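Cow rumen GH26 endo-mannanase (Metagenome, PDB 6UEH) probably hydrolyses internal beta-1,4-mannosidic linkages of mannans such as galactomannan, as a family 26 endo-mannanase from the cow rumen. Local coordinates at residues Val224-Ser238 and Arg298-Pro310. Residues are numbered along the deposited sequence; the frame is centred on the assembly and turned at random.
Sequences VIEWVKERGGIATAS and RLQDEKVPLIFRP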
ATOM      1  N   VAL A 224      10.618   0.308  22.519  1.00 14.05           N
ATOM      2  CA  VAL A 224       9.263   0.712  22.153  1.00 18.09           C
ATOM      3  C   VAL A 224       8.670   1.597  23.245  1.00 18.19           C
ATOM      4  O   VAL A 224       8.089   2.647  22.966  1.00 13.98           O
ATOM      5  CB  VAL A 224       8.342  -0.502  21.920  1.00 18.35           C
ATOM      6  CG1 VAL A 224       6.902  -0.047  21.727  1.00 18.40           C
ATOM      7  CG2 VAL A 224       8.813  -1.308  20.719  1.00 17.80           C
ATOM      8  N   ILE A 225       8.828   1.162  24.492  1.00 14.92           N
ATOM      9  CA  ILE A 225       8.365   1.928  25.643  1.00 16.95           C
ATOM     10  C   ILE A 225       9.052   3.290  25.697  1.00 19.12           C
ATOM     11  O   ILE A 225       8.402   4.316  25.914  1.00 19.56           O
ATOM     12  CB  ILE A 225       8.618   1.167  26.957  1.00 19.08           C
ATOM     13  CG1 ILE A 225       7.762  -0.102  27.000  1.00 19.01           C
ATOM     14  CG2 ILE A 225       8.331   2.055  28.159  1.00 20.32           C
ATOM     15  CD1 ILE A 225       8.012  -0.971  28.212  1.00 20.41           C
ATOM     16  N   GLU A 226      10.364   3.292  25.483  1.00 18.97           N
ATOM     17  CA  GLU A 226      11.144   4.522  25.481  1.00 20.16           C
ATOM     18  C   GLU A 226      10.628   5.491  24.419  1.00 17.89           C
ATOM     19  O   GLU A 226      10.425   6.673  24.692  1.00 18.32           O
ATOM     20  CB  GLU A 226      12.626   4.213  25.247  1.00 23.42           C
ATOM     21  CG  GLU A 226      13.585   5.328  25.646  1.00 29.17           C
ATOM     22  CD  GLU A 226      13.722   6.404  24.585  1.00 32.17           C
ATOM     23  OE1 GLU A 226      13.424   6.123  23.404  1.00 32.13           O
ATOM     24  OE2 GLU A 226      14.129   7.532  24.936  1.00 34.28           O
ATOM     25  N   TRP A 227      10.410   4.979  23.212  1.00 15.72           N
ATOM     26  CA  TRP A 227       9.968   5.807  22.094  1.00 14.87           C
ATOM     27  C   TRP A 227       8.617   6.454  22.375  1.00 17.85           C
ATOM     28  O   TRP A 227       8.437   7.653  22.165  1.00 14.76           O
ATOM     29  CB  TRP A 227       9.893   4.977  20.810  1.00 15.14           C
ATOM     30  CG  TRP A 227       9.584   5.794  19.589  1.00 15.51           C
ATOM     31  CD1 TRP A 227       8.393   5.858  18.920  1.00 15.08           C
ATOM     32  CD2 TRP A 227      10.478   6.674  18.901  1.00 15.70           C
ATOM     33  NE1 TRP A 227       8.494   6.722  17.855  1.00 14.95           N
ATOM     34  CE2 TRP A 227       9.765   7.238  17.824  1.00 16.23           C
ATOM     35  CE3 TRP A 227      11.814   7.043  19.090  1.00 16.26           C
ATOM     36  CZ2 TRP A 227      10.343   8.141  16.936  1.00 18.22           C
ATOM     37  CZ3 TRP A 227      12.386   7.942  18.210  1.00 17.39           C
ATOM     38  CH2 TRP A 227      11.651   8.481  17.147  1.00 19.75           C
ATOM     39  N   VAL A 228       7.674   5.657  22.862  1.00 17.70           N
ATOM     40  CA  VAL A 228       6.314   6.133  23.081  1.00 17.12           C
ATOM     41  C   VAL A 228       6.180   6.941  24.369  1.00 18.44           C
ATOM     42  O   VAL A 228       5.724   8.083  24.345  1.00 18.66           O
ATOM     43  CB  VAL A 228       5.313   4.960  23.123  1.00 16.30           C
ATOM     44  CG1 VAL A 228       3.925   5.455  23.504  1.00 17.57           C
ATOM     45  CG2 VAL A 228       5.280   4.239  21.781  1.00 14.63           C
ATOM     46  N   LYS A 229       6.586   6.348  25.486  1.00 19.71           N
ATOM     47  CA  LYS A 229       6.325   6.932  26.798  1.00 22.77           C
ATOM     48  C   LYS A 229       7.284   8.064  27.166  1.00 23.49           C
ATOM     49  O   LYS A 229       6.928   8.954  27.938  1.00 24.64           O
ATOM     50  CB  LYS A 229       6.377   5.843  27.874  1.00 26.65           C
ATOM     51  CG  LYS A 229       5.381   4.711  27.652  1.00 29.17           C
ATOM     52  CD  LYS A 229       3.966   5.109  28.053  1.00 32.71           C
ATOM     53  CE  LYS A 229       3.778   5.029  29.562  1.00 36.91           C
ATOM     54  NZ  LYS A 229       2.405   5.417  29.989  1.00 39.54           N
ATOM     55  N   GLU A 230       8.495   8.039  26.620  1.00 23.49           N
ATOM     56  CA  GLU A 230       9.490   9.041  26.990  1.00 26.40           C
ATOM     57  C   GLU A 230       9.744  10.076  25.895  1.00 24.50           C
ATOM     58  O   GLU A 230      10.042  11.231  26.194  1.00 24.01           O
ATOM     59  CB  GLU A 230      10.803   8.363  27.385  1.00 32.00           C
ATOM     60  CG  GLU A 230      10.699   7.551  28.671  1.00 37.54           C
ATOM     61  CD  GLU A 230      12.040   7.040  29.159  1.00 43.72           C
ATOM     62  OE1 GLU A 230      12.997   7.005  28.355  1.00 45.14           O
ATOM     63  OE2 GLU A 230      12.136   6.674  30.349  1.00 47.21           O
ATOM     64  N   ARG A 231       9.622   9.676  24.634  1.00 22.37           N
ATOM     65  CA  ARG A 231       9.857  10.611  23.536  1.00 24.71           C
ATOM     66  C   ARG A 231       8.566  11.082  22.873  1.00 23.53           C
ATOM     67  O   ARG A 231       8.587  11.986  22.039  1.00 25.03           O
ATOM     68  CB  ARG A 231      10.781   9.985  22.493  1.00 25.80           C
ATOM     69  CG  ARG A 231      12.195   9.780  22.996  1.00 29.25           C
ATOM     70  CD  ARG A 231      13.196   9.829  21.860  1.00 30.66           C
ATOM     71  NE  ARG A 231      13.848   8.541  21.655  1.00 30.72           N
ATOM     72  CZ  ARG A 231      14.834   8.338  20.788  1.00 32.12           C
ATOM     73  NH1 ARG A 231      15.372   7.132  20.666  1.00 32.44           N
ATOM     74  NH2 ARG A 231      15.280   9.343  20.044  1.00 32.45           N
ATOM     75  N   GLY A 232       7.448  10.470  23.248  1.00 21.31           N
ATOM     76  CA  GLY A 232       6.147  10.876  22.746  1.00 20.58           C
ATOM     77  C   GLY A 232       5.901  10.480  21.303  1.00 19.39           C
ATOM     78  O   GLY A 232       5.106  11.109  20.603  1.00 17.97           O
ATOM     79  N   GLY A 233       6.579   9.427  20.860  1.00 18.07           N
ATOM     80  CA  GLY A 233       6.462   8.974  19.488  1.00 17.04           C
ATOM     81  C   GLY A 233       5.416   7.898  19.280  1.00 16.88           C
ATOM     82  O   GLY A 233       4.749   7.465  20.222  1.00 16.08           O
ATOM     83  N   ILE A 234       5.278   7.477  18.027  1.00 15.99           N
ATOM     84  CA  ILE A 234       4.352   6.422  17.641  1.00 15.09           C
ATOM     85  C   ILE A 234       5.143   5.176  17.258  1.00 14.71           C
ATOM     86  O   ILE A 234       6.142   5.271  16.552  1.00 15.06           O
ATOM     87  CB  ILE A 234       3.464   6.859  16.456  1.00 14.92           C
ATOM     88  CG1 ILE A 234       2.639   8.093  16.836  1.00 15.99           C
ATOM     89  CG2 ILE A 234       2.558   5.721  16.008  1.00 14.36           C
ATOM     90  CD1 ILE A 234       1.815   8.649  15.695  1.00 16.97           C
ATOM     91  N   ALA A 235       4.703   4.013  17.726  1.00 12.95           N
ATOM     92  CA  ALA A 235       5.426   2.777  17.447  1.00 13.25           C
ATOM     93  C   ALA A 235       4.681   1.874  16.467  1.00 12.73           C
ATOM     94  O   ALA A 235       3.469   1.693  16.574  1.00 13.05           O
ATOM     95  CB  ALA A 235       5.699   2.026  18.745  1.00 12.53           C
ATOM     96  N   THR A 236       5.415   1.318  15.507  1.00 12.78           N
ATOM     97  CA  THR A 236       4.895   0.250  14.661  1.00 13.14           C
ATOM     98  C   THR A 236       5.866  -0.926  14.717  1.00 13.34           C
ATOM     99  O   THR A 236       7.059  -0.742  14.963  1.00 13.60           O
ATOM    100  CB  THR A 236       4.684   0.704  13.194  1.00 15.48           C
ATOM    101  OG1 THR A 236       4.039  -0.340  12.453  1.00 14.86           O
ATOM    102  CG2 THR A 236       6.009   1.045  12.529  1.00 16.46           C
ATOM    103  N   ALA A 237       5.364  -2.140  14.515  1.00 12.85           N
ATOM    104  CA  ALA A 237       6.245  -3.300  14.574  1.00 13.86           C
ATOM    105  C   ALA A 237       5.800  -4.444  13.672  1.00 15.16           C
ATOM    106  O   ALA A 237       4.614  -4.779  13.601  1.00 14.54           O
ATOM    107  CB  ALA A 237       6.367  -3.789  16.010  1.00 14.05           C
ATOM    108  N   SER A 238       6.769  -5.036  12.982  1.00 15.00           N
ATOM    109  CA  SER A 238       6.539  -6.253  12.217  1.00 16.09           C
ATOM    110  C   SER A 238       7.005  -7.453  13.037  1.00 14.97           C
ATOM    111  O   SER A 238       7.437  -7.302  14.182  1.00 15.28           O
ATOM    112  CB  SER A 238       7.260  -6.192  10.866  1.00 17.11           C
ATOM    113  OG  SER A 238       8.589  -5.717  11.007  1.00 17.12           O
ATOM    114  N   ARG A 298       3.471  -6.824  28.001  1.00 17.31           N
ATOM    115  CA  ARG A 298       4.286  -5.838  28.707  1.00 18.67           C
ATOM    116  C   ARG A 298       3.935  -4.430  28.221  1.00 18.30           C
ATOM    117  O   ARG A 298       3.799  -3.500  29.020  1.00 16.78           O
ATOM    118  CB  ARG A 298       5.777  -6.118  28.502  1.00 19.57           C
ATOM    119  CG  ARG A 298       6.256  -7.462  29.034  1.00 20.02           C
ATOM    120  CD  ARG A 298       7.713  -7.692  28.660  1.00 20.38           C
ATOM    121  NE  ARG A 298       8.591  -6.719  29.303  1.00 20.97           N
ATOM    122  CZ  ARG A 298       9.796  -6.392  28.853  1.00 22.51           C
ATOM    123  NH1 ARG A 298      10.261  -6.949  27.747  1.00 23.20           N
ATOM    124  NH2 ARG A 298      10.535  -5.504  29.504  1.00 20.70           N
ATOM    125  N   LEU A 299       3.776  -4.288  26.907  1.00 16.43           N
ATOM    126  CA  LEU A 299       3.356  -3.020  26.318  1.00 15.78           C
ATOM    127  C   LEU A 299       1.980  -2.627  26.837  1.00 15.11           C
ATOM    128  O   LEU A 299       1.770  -1.486  27.240  1.00 16.40           O
ATOM    129  CB  LEU A 299       3.338  -3.101  24.789  1.00 13.92           C
ATOM    130  CG  LEU A 299       4.689  -3.285  24.096  1.00 20.49           C
ATOM    131  CD1 LEU A 299       4.519  -3.250  22.582  1.00 18.98           C
ATOM    132  CD2 LEU A 299       5.672  -2.224  24.555  1.00 14.96           C
ATOM    133  N   GLN A 300       1.047  -3.576  26.835  1.00 16.58           N
ATOM    134  CA  GLN A 300      -0.303  -3.300  27.318  1.00 17.31           C
ATOM    135  C   GLN A 300      -0.286  -2.929  28.798  1.00 18.12           C
ATOM    136  O   GLN A 300      -1.009  -2.026  29.226  1.00 18.99           O
ATOM    137  CB  GLN A 300      -1.229  -4.498  27.080  1.00 18.28           C
ATOM    138  CG  GLN A 300      -2.661  -4.259  27.554  1.00 21.30           C
ATOM    139  CD  GLN A 300      -3.666  -5.217  26.932  1.00 22.96           C
ATOM    140  OE1 GLN A 300      -4.214  -4.949  25.862  1.00 23.27           O
ATOM    141  NE2 GLN A 300      -3.917  -6.335  27.606  1.00 23.22           N
ATOM    142  N   ASP A 301       0.552  -3.616  29.571  1.00 19.29           N
ATOM    143  CA  ASP A 301       0.716  -3.314  30.991  1.00 21.57           C
ATOM    144  C   ASP A 301       1.139  -1.868  31.218  1.00 20.56           C
ATOM    145  O   ASP A 301       0.688  -1.221  32.162  1.00 21.50           O
ATOM    146  CB  ASP A 301       1.747  -4.248  31.633  1.00 23.80           C
ATOM    147  CG  ASP A 301       1.218  -5.650  31.847  1.00 26.03           C
ATOM    148  OD1 ASP A 301      -0.017  -5.824  31.903  1.00 25.64           O
ATOM    149  OD2 ASP A 301       2.042  -6.580  31.978  1.00 28.31           O
ATOM    150  N   GLU A 302       2.016  -1.370  30.353  1.00 18.90           N
ATOM    151  CA  GLU A 302       2.525  -0.010  30.475  1.00 21.81           C
ATOM    152  C   GLU A 302       1.730   0.962  29.604  1.00 21.42           C
ATOM    153  O   GLU A 302       2.182   2.076  29.333  1.00 20.96           O
ATOM    154  CB  GLU A 302       4.009   0.039  30.105  1.00 23.94           C
ATOM    155  CG  GLU A 302       4.880  -0.954  30.873  1.00 25.20           C
ATOM    156  CD  GLU A 302       5.076  -0.581  32.333  1.00 29.70           C
ATOM    157  OE1 GLU A 302       4.767   0.571  32.706  1.00 30.43           O
ATOM    158  OE2 GLU A 302       5.549  -1.443  33.107  1.00 31.42           O
ATOM    159  N   LYS A 303       0.550   0.522  29.170  1.00 20.44           N
ATOM    160  CA  LYS A 303      -0.384   1.350  28.404  1.00 22.04           C
ATOM    161  C   LYS A 303       0.234   1.895  27.120  1.00 21.65           C
ATOM    162  O   LYS A 303       0.070   3.072  26.790  1.00 18.52           O
ATOM    163  CB  LYS A 303      -0.905   2.505  29.266  1.00 25.82           C
ATOM    164  CG  LYS A 303      -1.675   2.052  30.494  1.00 28.67           C
ATOM    165  CD  LYS A 303      -2.231   3.234  31.271  1.00 33.44           C
ATOM    166  CE  LYS A 303      -3.079   2.762  32.442  1.00 36.19           C
ATOM    167  NZ  LYS A 303      -4.197   1.884  31.986  1.00 37.55           N
ATOM    168  N   VAL A 304       0.937   1.030  26.399  1.00 19.09           N
ATOM    169  CA  VAL A 304       1.563   1.411  25.140  1.00 18.16           C
ATOM    170  C   VAL A 304       0.832   0.789  23.957  1.00 16.29           C
ATOM    171  O   VAL A 304       0.792  -0.434  23.819  1.00 14.69           O
ATOM    172  CB  VAL A 304       3.044   0.990  25.087  1.00 16.84           C
ATOM    173  CG1 VAL A 304       3.634   1.319  23.726  1.00 15.79           C
ATOM    174  CG2 VAL A 304       3.832   1.676  26.194  1.00 17.45           C
ATOM    175  N   PRO A 305       0.240   1.638  23.105  1.00 16.19           N
ATOM    176  CA  PRO A 305      -0.411   1.190  21.872  1.00 15.89           C
ATOM    177  C   PRO A 305       0.626   0.899  20.794  1.00 15.68           C
ATOM    178  O   PRO A 305       1.724   1.455  20.839  1.00 16.18           O
ATOM    179  CB  PRO A 305      -1.289   2.380  21.491  1.00 16.45           C
ATOM    180  CG  PRO A 305      -0.532   3.556  22.008  1.00 18.23           C
ATOM    181  CD  PRO A 305       0.124   3.096  23.288  1.00 16.59           C
ATOM    182  N   LEU A 306       0.276   0.044  19.839  1.00 15.41           N
ATOM    183  CA  LEU A 306       1.217  -0.370  18.805  1.00 14.38           C
ATOM    184  C   LEU A 306       0.523  -0.596  17.465  1.00 13.90           C
ATOM    185  O   LEU A 306      -0.487  -1.292  17.391  1.00 13.48           O
ATOM    186  CB  LEU A 306       1.943  -1.653  19.237  1.00 15.95           C
ATOM    187  CG  LEU A 306       2.966  -2.258  18.276  1.00 16.43           C
ATOM    188  CD1 LEU A 306       4.192  -1.358  18.159  1.00 16.20           C
ATOM    189  CD2 LEU A 306       3.357  -3.661  18.724  1.00 17.22           C
ATOM    190  N   ILE A 307       1.063  -0.003  16.405  1.00 14.09           N
ATOM    191  CA  ILE A 307       0.628  -0.354  15.058  1.00 13.92           C
ATOM    192  C   ILE A 307       1.290  -1.680  14.699  1.00 14.16           C
ATOM    193  O   ILE A 307       2.443  -1.717  14.267  1.00 15.29           O
ATOM    194  CB  ILE A 307       0.986   0.731  14.026  1.00 14.92           C
ATOM    195  CG1 ILE A 307       0.402   2.081  14.453  1.00 16.33           C
ATOM    196  CG2 ILE A 307       0.482   0.338  12.639  1.00 14.04           C
ATOM    197  CD1 ILE A 307       0.854   3.249  13.605  1.00 18.51           C
ATOM    198  N   PHE A 308       0.556  -2.768  14.905  1.00 13.68           N
ATOM    199  CA  PHE A 308       1.103  -4.112  14.771  1.00 14.39           C
ATOM    200  C   PHE A 308       0.886  -4.650  13.360  1.00 14.40           C
ATOM    201  O   PHE A 308      -0.252  -4.759  12.895  1.00 13.44           O
ATOM    202  CB  PHE A 308       0.465  -5.037  15.814  1.00 15.26           C
ATOM    203  CG  PHE A 308       1.100  -6.394  15.900  1.00 16.85           C
ATOM    204  CD1 PHE A 308       2.478  -6.532  15.888  1.00 18.18           C
ATOM    205  CD2 PHE A 308       0.317  -7.533  16.014  1.00 17.00           C
ATOM    206  CE1 PHE A 308       3.063  -7.785  15.974  1.00 18.19           C
ATOM    207  CE2 PHE A 308       0.898  -8.786  16.100  1.00 16.22           C
ATOM    208  CZ  PHE A 308       2.271  -8.910  16.080  1.00 16.16           C
ATOM    209  N   ARG A 309       1.985  -4.979  12.684  1.00 14.21           N
ATOM    210  CA  ARG A 309       1.935  -5.434  11.298  1.00 15.22           C
ATOM    211  C   ARG A 309       2.521  -6.842  11.153  1.00 16.35           C
ATOM    212  O   ARG A 309       3.601  -7.023  10.591  1.00 17.20           O
ATOM    213  CB  ARG A 309       2.680  -4.440  10.395  1.00 15.09           C
ATOM    214  CG  ARG A 309       2.493  -4.659   8.900  1.00 15.00           C
ATOM    215  CD  ARG A 309       3.102  -3.510   8.104  1.00 15.60           C
ATOM    216  NE  ARG A 309       4.518  -3.316   8.405  1.00 15.53           N
ATOM    217  CZ  ARG A 309       5.510  -3.702   7.608  1.00 16.07           C
ATOM    218  NH1 ARG A 309       5.242  -4.294   6.449  1.00 15.60           N
ATOM    219  NH2 ARG A 309       6.771  -3.485   7.962  1.00 16.49           N
ATOM    220  N   PRO A 310       1.804  -7.852  11.669  1.00 15.67           N
ATOM    221  CA  PRO A 310       2.295  -9.225  11.553  1.00 15.01           C
ATOM    222  C   PRO A 310       1.985  -9.790  10.177  1.00 14.81           C
ATOM    223  O   PRO A 310       1.215  -9.165   9.446  1.00 14.88           O
ATOM    224  CB  PRO A 310       1.506  -9.959  12.635  1.00 14.57           C
ATOM    225  CG  PRO A 310       0.179  -9.261  12.621  1.00 14.79           C
ATOM    226  CD  PRO A 310       0.473  -7.804  12.303  1.00 15.12           C
TER
HETATM  227  O   HOH W   1       2.466   3.836  19.332  1.00 23.22           O
HETATM  228  O   HOH W   2       5.471  -1.984  10.746  1.00 13.35           O
HETATM  229  O   HOH W   3       7.981  -2.800  11.011  1.00 21.16           O
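Thr-236 and Ile-307 pair in register as parallel neighbours of the (beta/alpha)8 barrel wall, where the axes of strands 234-238 and 306-309 approach to 4.7 Å and helices 220-230 and 280-301 pack outside them. The backbone ladder is tight: Ile-307 N donates to Ala-235 O, Ala-237 N to Ile-307 O, and Arg-309 N to Ala-237 O at 2.8 Å. Ile-307 O is gripped twice, because Thr-236 OG1 also donates to it at 2.8 Å, arriving on the opposite face of the carbonyl plane from Ala-237 N. Thr-236 holds that hydroxyl opposite its own backbone N (chi1 -174°), turned to the neighbouring strand. Inside the barrel, Ile-234 CG2 meets Ile-307 CD1. On the outer face Leu-306 CD1 lies 3.8 Å from Ala-235 CB and also against Ala-237 CB. Farther out, Val-304 CG1 packs on Val-228 CG2, its CG2 on Lys-229 CG at 3.7 Å. Leu-299 crosses Val-224 at about a right angle, CD2 against CG1, and meets Ile-225 CG1 at 3.9 Å; Ile-225 CD1 reaches exposed Glu-302 CG. Water 1 bridges Ala-235 N and Pro-305 O. The solvent side is looser: Lys-229 curls over the Schellman turn ending helix 280-301, its NZ weakly bonded to Glu-302 O at 3.4 Å. Toward the C-terminal ends, water 2 donates to Thr-236 OG1 and accepts from Arg-309 NE, in the guanidinium plane. Glu-428 and Asp-386 salt-bridge that guanidinium; Ser-238 OG bonds Asp-206. Apolar between the helices and at the strand starts, the contact turns polar and charged toward the end where TIM barrels carry their active sites; the carboxylates probably favour a charged Arg-309, anchored at its base by the backbone bond.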